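PDB 2JEP: xyloglucanase from Paenibacillus pabuli, which hydrolyses the beta-1,4-glucan backbone of xyloglucan, a plant cell-wall polysaccharide, as a family 5 glycoside hydrolase. Local coordinates for residues 44-49 and 73-78; 118-123 and 170-175; 303-308 and 354-359. All coordinates share one frame; numbering follows the deposited sequence. Where two conformers were deposited one is given.

Contact 1: 44-49 and 73-78; sequences AGWNLG and ELIKKV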
loop_
_atom_site.group_PDB
_atom_site.type_symbol
_atom_site.label_atom_id
_atom_site.label_comp_id
_atom_site.label_asym_id
_atom_site.label_seq_id
_atom_site.Cartn_x
_atom_site.Cartn_y
_atom_site.Cartn_z
ATOM N N ALA A 44 0.614 0.885 13.539
ATOM C CA ALA A 44 1.096 1.754 12.474
ATOM C C ALA A 44 1.974 0.913 11.569
ATOM O O ALA A 44 2.798 0.111 12.027
ATOM C CB ALA A 44 1.884 2.932 13.030
ATOM N N GLY A 45 1.791 1.081 10.277
ATOM C CA GLY A 45 2.604 0.379 9.304
ATOM C C GLY A 45 3.656 1.223 8.622
ATOM O O GLY A 45 3.636 2.445 8.685
ATOM N N TRP A 46 4.574 0.529 7.963
ATOM C CA TRP A 46 5.683 1.159 7.270
ATOM C C TRP A 46 5.923 0.416 5.966
ATOM O O TRP A 46 5.980 -0.811 5.942
ATOM C CB TRP A 46 6.900 1.139 8.173
ATOM C CG TRP A 46 8.162 1.764 7.661
ATOM C CD1 TRP A 46 8.566 3.039 7.843
ATOM C CD2 TRP A 46 9.220 1.099 6.940
ATOM N NE1 TRP A 46 9.834 3.223 7.278
ATOM C CE2 TRP A 46 10.248 2.035 6.731
ATOM C CE3 TRP A 46 9.405 -0.214 6.481
ATOM C CZ2 TRP A 46 11.441 1.701 6.083
ATOM C CZ3 TRP A 46 10.585 -0.539 5.845
ATOM C CH2 TRP A 46 11.581 0.415 5.646
ATOM N N ASN A 47 6.062 1.158 4.865
ATOM C CA ASN A 47 6.361 0.572 3.567
ATOM C C ASN A 47 7.850 0.445 3.346
ATOM O O ASN A 47 8.602 1.413 3.518
ATOM C CB ASN A 47 5.872 1.476 2.432
ATOM C CG ASN A 47 4.408 1.341 2.118
ATOM O OD1 ASN A 47 4.016 0.491 1.292
ATOM N ND2 ASN A 47 3.592 2.199 2.738
ATOM N N LEU A 48 8.242 -0.725 2.885
ATOM C CA LEU A 48 9.589 -0.991 2.422
ATOM C C LEU A 48 9.700 -0.505 0.970
ATOM O O LEU A 48 9.794 -1.281 0.015
ATOM C CB LEU A 48 9.877 -2.496 2.581
ATOM C CG LEU A 48 11.267 -3.020 2.187
ATOM C CD1 LEU A 48 12.373 -2.433 3.068
ATOM C CD2 LEU A 48 11.280 -4.561 2.271
ATOM N N GLY A 49 9.625 0.810 0.812
ATOM C CA GLY A 49 9.470 1.390 -0.496
ATOM C C GLY A 49 10.767 1.443 -1.290
ATOM O O GLY A 49 11.873 1.518 -0.724
ATOM N N GLU A 73 18.323 -6.532 9.442
ATOM C CA GLU A 73 18.588 -5.455 10.387
ATOM C C GLU A 73 17.696 -4.238 10.136
ATOM O O GLU A 73 17.316 -3.552 11.075
ATOM C CB GLU A 73 20.057 -5.038 10.351
ATOM C CG GLU A 73 21.018 -6.084 10.965
ATOM C CD GLU A 73 21.389 -7.239 10.062
ATOM O OE1 GLU A 73 20.955 -7.326 8.907
ATOM O OE2 GLU A 73 22.164 -8.088 10.556
ATOM N N LEU A 74 17.395 -3.940 8.882
ATOM C CA LEU A 74 16.510 -2.808 8.583
ATOM C C LEU A 74 15.133 -3.044 9.181
ATOM O O LEU A 74 14.547 -2.168 9.819
ATOM C CB LEU A 74 16.421 -2.557 7.071
ATOM C CG LEU A 74 15.478 -1.437 6.645
ATOM C CD1 LEU A 74 15.828 -0.074 7.288
ATOM C CD2 LEU A 74 15.420 -1.343 5.116
ATOM N N ILE A 75 14.608 -4.240 8.975
ATOM C CA ILE A 75 13.278 -4.552 9.471
ATOM C C ILE A 75 13.250 -4.547 11.002
ATOM O O ILE A 75 12.294 -4.053 11.612
ATOM C CB ILE A 75 12.789 -5.896 8.906
ATOM C CG1 ILE A 75 12.771 -5.885 7.357
ATOM C CG2 ILE A 75 11.403 -6.233 9.449
ATOM C CD1 ILE A 75 12.084 -4.645 6.708
ATOM N N LYS A 76 14.334 -5.003 11.630
ATOM C CA LYS A 76 14.426 -4.941 13.081
ATOM C C LYS A 76 14.433 -3.505 13.579
ATOM O O LYS A 76 13.837 -3.211 14.628
ATOM C CB LYS A 76 15.642 -5.716 13.581
ATOM C CG LYS A 76 15.470 -7.211 13.471
ATOM C CD LYS A 76 16.687 -7.952 14.010
ATOM C CE LYS A 76 16.467 -9.466 14.023
ATOM N NZ LYS A 76 17.748 -10.236 14.037
ATOM N N LYS A 77 15.086 -2.614 12.850
ATOM C CA LYS A 77 15.129 -1.194 13.226
ATOM C C LYS A 77 13.747 -0.555 13.130
ATOM O O LYS A 77 13.330 0.215 14.013
ATOM C CB LYS A 77 16.133 -0.470 12.331
ATOM C CG LYS A 77 16.486 0.936 12.737
ATOM C CD LYS A 77 17.395 0.953 13.960
ATOM C CE LYS A 77 17.642 2.380 14.418
ATOM N NZ LYS A 77 18.510 2.419 15.625
ATOM N N VAL A 78 13.019 -0.888 12.066
ATOM C CA VAL A 78 11.664 -0.369 11.882
ATOM C C VAL A 78 10.756 -0.886 13.020
ATOM O O VAL A 78 9.955 -0.120 13.603
ATOM C CB VAL A 78 11.144 -0.747 10.476
ATOM C CG1 VAL A 78 9.673 -0.443 10.336
ATOM C CG2 VAL A 78 11.945 -0.018 9.405
#
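Trp46 meets Val78 face-on, and this pair carries most of the contact. Trp46 CB already lies 3.9 Å from Val78 CG1. Trp46 CG is anti to its backbone N (chi1 -179°), and CG and CD2 of the indole also rest on Val78 CG1. Further out, the six-membered ring lies under the other methyl. Val78 CG2 stands 3.6 Å from the centroid of that ring and only 2° off the ring normal, a CH-pi contact. The two side chains cross at about a right angle, with one methyl near the stem of the indole and the other centred on its outer ring. At the far end of the ring, CH2 is 4.3 Å from Leu74 CD2 and CZ3 is 4.5 Å from Ile75 CD1.

Leu48 extends the apolar patch. Its CD1 touches Leu74 CD2 at 3.8 Å and Ile75 CD1 at 4.3 Å.

The segments belong to strand 45-48 and helix 72-80 of the TIM barrel. Strand 45-48 is the first barrel strand in chain order. The helix packs on the outside of it, and the two short axes run nearly antiparallel, at 157° and 10.8 Å apart. Strand 85-88 follows the helix and lies beside strand 45-48 in the barrel, which makes the unit a beta-alpha-beta crossover. Its Ile86 touches both Trp46 and Val78.

The polar Trp46 NE1 is bonded to Asp362, outside the two segments. No hydrogen bond links the segments themselves. All five touching residues are buried, and the join rests on methyl-to-ring and methyl-to-methyl packing.

Contact 2: 118-123 and 170-175; sequences YAYNEG and NYNDRL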
loop_
_atom_site.group_PDB
_atom_site.type_symbol
_atom_site.label_atom_id
_atom_site.label_comp_id
_atom_site.label_asym_id
_atom_site.label_seq_id
_atom_site.Cartn_x
_atom_site.Cartn_y
_atom_site.Cartn_z
ATOM N N TYR A 118 11.945 -11.778 6.901
ATOM C CA TYR A 118 12.591 -10.806 7.784
ATOM C C TYR A 118 11.580 -10.135 8.694
ATOM O O TYR A 118 11.879 -9.849 9.831
ATOM C CB TYR A 118 13.319 -9.701 7.012
ATOM C CG TYR A 118 14.459 -10.114 6.102
ATOM C CD1 TYR A 118 15.059 -11.343 6.196
ATOM C CD2 TYR A 118 14.921 -9.248 5.121
ATOM C CE1 TYR A 118 16.093 -11.708 5.324
ATOM C CE2 TYR A 118 15.952 -9.594 4.287
ATOM C CZ TYR A 118 16.523 -10.832 4.370
ATOM O OH TYR A 118 17.534 -11.152 3.492
ATOM N N ALA A 119 10.398 -9.844 8.159
ATOM C CA ALA A 119 9.311 -9.204 8.925
ATOM C C ALA A 119 8.451 -10.228 9.652
ATOM O O ALA A 119 8.153 -10.080 10.848
ATOM C CB ALA A 119 8.433 -8.343 8.003
ATOM N N TYR A 120 8.066 -11.292 8.950
ATOM C CA TYR A 120 7.179 -12.295 9.542
ATOM C C TYR A 120 7.819 -12.980 10.751
ATOM O O TYR A 120 7.148 -13.233 11.760
ATOM C CB TYR A 120 6.794 -13.302 8.468
ATOM C CG TYR A 120 5.838 -14.399 8.867
ATOM C CD1 TYR A 120 4.480 -14.214 8.793
ATOM C CD2 TYR A 120 6.310 -15.636 9.289
ATOM C CE1 TYR A 120 3.604 -15.240 9.125
ATOM C CE2 TYR A 120 5.451 -16.651 9.647
ATOM C CZ TYR A 120 4.100 -16.462 9.541
ATOM O OH TYR A 120 3.194 -17.465 9.856
ATOM N N ASN A 121 9.113 -13.276 10.658
ATOM C CA ASN A 121 9.797 -13.942 11.763
ATOM C C ASN A 121 10.014 -13.050 12.968
ATOM O O ASN A 121 10.348 -13.565 14.064
ATOM C CB ASN A 121 11.123 -14.526 11.307
ATOM C CG ASN A 121 10.959 -15.724 10.416
ATOM O OD1 ASN A 121 9.889 -16.329 10.369
ATOM N ND2 ASN A 121 12.034 -16.081 9.700
ATOM N N GLU A 122 9.818 -11.738 12.786
ATOM C CA GLU A 122 9.856 -10.769 13.874
ATOM C C GLU A 122 8.478 -10.470 14.452
ATOM O O GLU A 122 8.327 -9.580 15.277
ATOM C CB GLU A 122 10.515 -9.474 13.406
ATOM C CG GLU A 122 11.990 -9.583 13.159
ATOM C CD GLU A 122 12.775 -9.820 14.438
ATOM O OE1 GLU A 122 12.413 -9.195 15.451
ATOM O OE2 GLU A 122 13.739 -10.625 14.432
ATOM N N GLY A 123 7.476 -11.244 14.070
ATOM C CA GLY A 123 6.166 -11.089 14.691
ATOM C C GLY A 123 5.327 -9.982 14.073
ATOM O O GLY A 123 4.266 -9.651 14.597
ATOM N N ASN A 170 1.466 -21.608 3.717
ATOM C CA ASN A 170 1.515 -22.034 5.107
ATOM C C ASN A 170 1.690 -20.890 6.112
ATOM O O ASN A 170 1.677 -21.115 7.322
ATOM C CB ASN A 170 2.583 -23.115 5.286
ATOM C CG ASN A 170 2.280 -24.381 4.471
ATOM O OD1 ASN A 170 1.128 -24.797 4.347
ATOM N ND2 ASN A 170 3.318 -24.973 3.896
ATOM N N TYR A 171 1.822 -19.662 5.621
ATOM C CA TYR A 171 1.948 -18.520 6.518
ATOM C C TYR A 171 0.621 -18.192 7.192
ATOM O O TYR A 171 -0.443 -18.324 6.589
ATOM C CB TYR A 171 2.432 -17.289 5.739
ATOM C CG TYR A 171 3.889 -17.374 5.372
ATOM C CD1 TYR A 171 4.365 -18.332 4.472
ATOM C CD2 TYR A 171 4.822 -16.510 5.937
ATOM C CE1 TYR A 171 5.705 -18.426 4.154
ATOM C CE2 TYR A 171 6.173 -16.595 5.605
ATOM C CZ TYR A 171 6.621 -17.564 4.720
ATOM O OH TYR A 171 7.943 -17.709 4.369
ATOM N N ASN A 172 0.679 -17.784 8.459
ATOM C CA ASN A 172 -0.519 -17.477 9.224
ATOM C C ASN A 172 -1.123 -16.128 8.827
ATOM O O ASN A 172 -0.693 -15.512 7.827
ATOM C CB ASN A 172 -0.282 -17.661 10.733
ATOM C CG ASN A 172 0.539 -16.571 11.370
ATOM O OD1 ASN A 172 0.711 -15.489 10.812
ATOM N ND2 ASN A 172 1.043 -16.850 12.592
ATOM N N ASP A 173 -2.118 -15.678 9.585
ATOM C CA ASP A 173 -2.882 -14.501 9.229
ATOM C C ASP A 173 -2.105 -13.199 9.383
ATOM O O ASP A 173 -2.638 -12.136 9.026
ATOM C CB ASP A 173 -4.177 -14.389 10.025
ATOM C CG ASP A 173 -5.263 -15.347 9.565
ATOM O OD1 ASP A 173 -5.092 -16.089 8.580
ATOM O OD2 ASP A 173 -6.334 -15.316 10.218
ATOM N N ARG A 174 -0.878 -13.248 9.895
ATOM C CA ARG A 174 -0.019 -12.065 9.868
ATOM C C ARG A 174 0.447 -11.716 8.454
ATOM O O ARG A 174 0.891 -10.599 8.234
ATOM C CB ARG A 174 1.156 -12.169 10.839
ATOM C CG ARG A 174 0.735 -11.859 12.287
ATOM C CD ARG A 174 1.917 -11.734 13.249
ATOM N NE ARG A 174 2.631 -13.007 13.406
ATOM C CZ ARG A 174 3.776 -13.340 12.810
ATOM N NH1 ARG A 174 4.361 -12.511 11.960
ATOM N NH2 ARG A 174 4.335 -14.539 13.044
ATOM N N LEU A 175 0.347 -12.646 7.501
ATOM C CA LEU A 175 0.646 -12.341 6.105
ATOM C C LEU A 175 -0.658 -12.067 5.345
ATOM O O LEU A 175 -1.569 -12.907 5.286
ATOM C CB LEU A 175 1.428 -13.480 5.446
ATOM C CG LEU A 175 1.790 -13.235 3.979
ATOM C CD1 LEU A 175 2.680 -11.994 3.777
ATOM C CD2 LEU A 175 2.469 -14.483 3.390
#
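The Tyr120 ring is packed between Tyr171 and Arg174. Tyr171 presents its edge to one face of the ring, with CD2 3.6 Å from Tyr120 CE1. The ring planes meet at 59° in an edge-to-face pair. Over the opposite face lies the guanidinium of Arg174, whose CZ is 4.3 Å from the Tyr120 ring centroid in a cation-pi contact. The ring and guanidinium planes are 33° apart. Arg174 was modelled in two conformers, and its side-chain contacts given here are those of one of them, so they are less certain.

The phenol tip is held as well. Asn172 N donates to Tyr120 OH at 2.9 Å, in a nearly straight bond of 175°. Asn172 OD1 instead accepts from Arg174 N, at 2.9 Å, and closes an Asx turn. The donor stands above the carbonyl plane of that amide.

The same arginine reaches back to the helix end. Helix 106-120 ends in a Schellman motif, with Gly123 at positive phi as the C-prime residue. Arg174 NH1 donates to Tyr120 O at 2.9 Å, on a lone pair in the carbonyl plane, and also to Leu124 O. Tyr120 O takes Gly123 N as well. The positive guanidinium thus sits at the negative end of the helix dipole, which would be electrostatically favourable. In the TIM barrel, this joins the end of that helix to the loop that leads into strand 175-178.

The Gly123 side is solvent-exposed and more weakly bonded. Gly123 CA lies over a face of the guanidinium, toward the rim. Gly123 O comes within 3.4 Å of Arg174 CD without a hydrogen bond. Arg174 NH2 adds only a weak bond to Tyr120 O.

Contact 3: 303-308 and 354-359; sequences SQFKSM and YKMVPV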
loop_
_atom_site.group_PDB
_atom_site.type_symbol
_atom_site.label_atom_id
_atom_site.label_comp_id
_atom_site.label_asym_id
_atom_site.label_seq_id
_atom_site.Cartn_x
_atom_site.Cartn_y
_atom_site.Cartn_z
ATOM N N SER A 303 -13.190 14.611 6.554
ATOM C CA SER A 303 -14.240 14.203 5.610
ATOM C C SER A 303 -13.824 12.967 4.819
ATOM O O SER A 303 -14.599 12.032 4.614
ATOM C CB SER A 303 -14.531 15.345 4.623
ATOM O OG SER A 303 -15.550 14.985 3.694
ATOM N N GLN A 304 -12.588 12.986 4.331
ATOM C CA GLN A 304 -12.099 11.887 3.536
ATOM C C GLN A 304 -12.105 10.578 4.310
ATOM O O GLN A 304 -12.598 9.550 3.843
ATOM C CB GLN A 304 -10.693 12.208 3.027
ATOM C CG GLN A 304 -10.671 13.258 1.950
ATOM C CD GLN A 304 -11.092 12.718 0.631
ATOM O OE1 GLN A 304 -10.376 11.881 0.061
ATOM N NE2 GLN A 304 -12.240 13.147 0.155
ATOM N N PHE A 305 -11.476 10.567 5.475
ATOM C CA PHE A 305 -11.370 9.319 6.219
ATOM C C PHE A 305 -12.720 8.897 6.776
ATOM O O PHE A 305 -13.038 7.691 6.785
ATOM C CB PHE A 305 -10.300 9.399 7.307
ATOM C CG PHE A 305 -8.872 9.253 6.807
ATOM C CD1 PHE A 305 -8.526 9.507 5.486
ATOM C CD2 PHE A 305 -7.868 8.874 7.683
ATOM C CE1 PHE A 305 -7.216 9.384 5.065
ATOM C CE2 PHE A 305 -6.542 8.759 7.273
ATOM C CZ PHE A 305 -6.227 9.013 5.951
ATOM N N LYS A 306 -13.555 9.853 7.179
ATOM C CA LYS A 306 -14.888 9.467 7.625
ATOM C C LYS A 306 -15.635 8.754 6.496
ATOM O O LYS A 306 -16.399 7.823 6.759
ATOM C CB LYS A 306 -15.693 10.661 8.122
ATOM C CG LYS A 306 -17.022 10.226 8.735
ATOM C CD LYS A 306 -17.724 11.384 9.420
ATOM C CE LYS A 306 -18.950 10.900 10.165
ATOM N NZ LYS A 306 -20.030 10.474 9.231
ATOM N N SER A 307 -15.413 9.150 5.247
ATOM C CA SER A 307 -16.151 8.523 4.151
ATOM C C SER A 307 -15.772 7.051 3.993
ATOM O O SER A 307 -16.634 6.223 3.663
ATOM C CB SER A 307 -15.991 9.305 2.857
ATOM O OG SER A 307 -14.738 9.120 2.217
ATOM N N MET A 308 -14.502 6.707 4.242
ATOM C CA MET A 308 -14.085 5.314 4.190
ATOM C C MET A 308 -14.670 4.520 5.356
ATOM O O MET A 308 -15.069 3.364 5.204
ATOM C CB MET A 308 -12.546 5.201 4.195
ATOM C CG MET A 308 -11.875 5.695 2.935
ATOM S SD MET A 308 -12.202 4.660 1.475
ATOM C CE MET A 308 -11.196 3.191 1.840
ATOM N N TYR A 354 -10.881 6.501 13.070
ATOM C CA TYR A 354 -11.831 5.822 12.199
ATOM C C TYR A 354 -11.479 4.342 12.006
ATOM O O TYR A 354 -11.976 3.703 11.078
ATOM C CB TYR A 354 -11.991 6.567 10.871
ATOM C CG TYR A 354 -12.868 7.784 11.069
ATOM C CD1 TYR A 354 -14.182 7.628 11.476
ATOM C CD2 TYR A 354 -12.396 9.067 10.877
ATOM C CE1 TYR A 354 -14.992 8.709 11.691
ATOM C CE2 TYR A 354 -13.200 10.156 11.103
ATOM C CZ TYR A 354 -14.515 9.969 11.512
ATOM O OH TYR A 354 -15.342 11.038 11.768
ATOM N N LYS A 355 -10.672 3.813 12.926
ATOM C CA LYS A 355 -10.448 2.393 13.034
ATOM C C LYS A 355 -9.932 1.788 11.743
ATOM O O LYS A 355 -10.380 0.736 11.299
ATOM C CB LYS A 355 -11.731 1.699 13.520
ATOM C CG LYS A 355 -12.369 2.424 14.679
ATOM C CD LYS A 355 -11.483 2.440 15.865
ATOM N N MET A 356 -8.912 2.454 11.186
ATOM C CA MET A 356 -8.271 1.978 9.974
ATOM C C MET A 356 -6.755 2.070 10.133
ATOM O O MET A 356 -6.258 2.744 11.034
ATOM C CB MET A 356 -8.789 2.737 8.760
ATOM C CG MET A 356 -8.702 4.249 8.876
ATOM S SD MET A 356 -9.485 5.186 7.563
ATOM C CE MET A 356 -11.220 4.829 7.886
ATOM N N VAL A 357 -6.016 1.336 9.295
ATOM C CA VAL A 357 -4.579 1.171 9.522
ATOM C C VAL A 357 -3.791 2.174 8.695
ATOM O O VAL A 357 -3.888 2.158 7.471
ATOM C CB VAL A 357 -4.105 -0.241 9.133
ATOM C CG1 VAL A 357 -2.598 -0.398 9.365
ATOM C CG2 VAL A 357 -4.898 -1.331 9.873
ATOM N N PRO A 358 -2.994 3.031 9.345
ATOM C CA PRO A 358 -2.168 3.965 8.585
ATOM C C PRO A 358 -0.798 3.356 8.296
ATOM O O PRO A 358 -0.131 2.908 9.226
ATOM C CB PRO A 358 -2.046 5.146 9.534
ATOM C CG PRO A 358 -2.073 4.539 10.916
ATOM C CD PRO A 358 -2.837 3.223 10.803
ATOM N N VAL A 359 -0.400 3.324 7.026
ATOM C CA VAL A 359 0.878 2.756 6.618
ATOM C C VAL A 359 1.741 3.811 5.908
ATOM O O VAL A 359 1.398 4.274 4.836
ATOM C CB VAL A 359 0.672 1.523 5.696
ATOM C CG1 VAL A 359 1.991 0.807 5.434
ATOM C CG2 VAL A 359 -0.378 0.546 6.300
#
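Tyr354 turns one face of its ring to the backbone of helix 298-313. Lys306 CA stands 3.9 Å from the ring centroid and 10° off the normal, a CH-pi contact. The lysine side chain then passes over the phenol end of the ring. Lys306 CG is anti to the backbone N (chi1 -173°), which sets it 3.8 Å from Tyr354 CZ. Lys306 CD is 3.4 Å from Tyr354 OH. The polar ends go elsewhere on the same helix: Tyr354 OH bonds to Glu302, and Lys306 NZ forms a salt bridge with Asp310.

The sulfur contact is a Met-aromatic one. Met356 SD lies oblique to the Phe305 ring, 4.5 Å from its centroid and 33° off the normal. Phe305 CD2 is the nearest ring atom, 4.0 Å from SD. Phe305 also meets Tyr265 edge-to-face.

Other van der Waals contacts complete the set. The Met356 CE methyl lies 3.6 Å from the carbonyl Phe305 O and 3.9 Å from the methylene Met308 CB. The SD and CE contacts are less certain, as they belong to one of two modelled conformers of Met356. The methylene Phe305 CB lies 4.2 Å from the ring carbon Tyr354 CD2.

The contact is part of the outer layer of the TIM barrel. Tyr354 follows helix 336-353, whose end is a Schellman motif with Lys355 as the C-prime residue. The chain then enters strand 357-362, the last barrel strand. The turn between them is thus packed against the preceding barrel helix. The two segments share no hydrogen bond. Carbon, sulfur and ring surfaces hold them together, while the outer polar groups pair elsewhere on helix 298-313.

Overall arrangement
The three contacts lie on different elements of one closed eight-stranded TIM barrel. They follow in series along the chain. Contacts 1 and 3 have centres 22 Å apart but share the sheet. Strands 45-48 and 357-362, first and last in chain order, are neighbours, and a probable hydrogen bond joins Gly45 N to Pro358 O (2.9 Å). Contacts 1 and 2 are 14 Å apart between centres and touch through helices 72-80 and 106-120, where Ile75 meets Tyr118 and Ala119. Contacts 2 and 3 do not touch; their nearest atoms are about 11 Å apart. Contacts 1 and 3 thus pack helices where the barrel closes, while contact 2 ties a helix end to a surface loop.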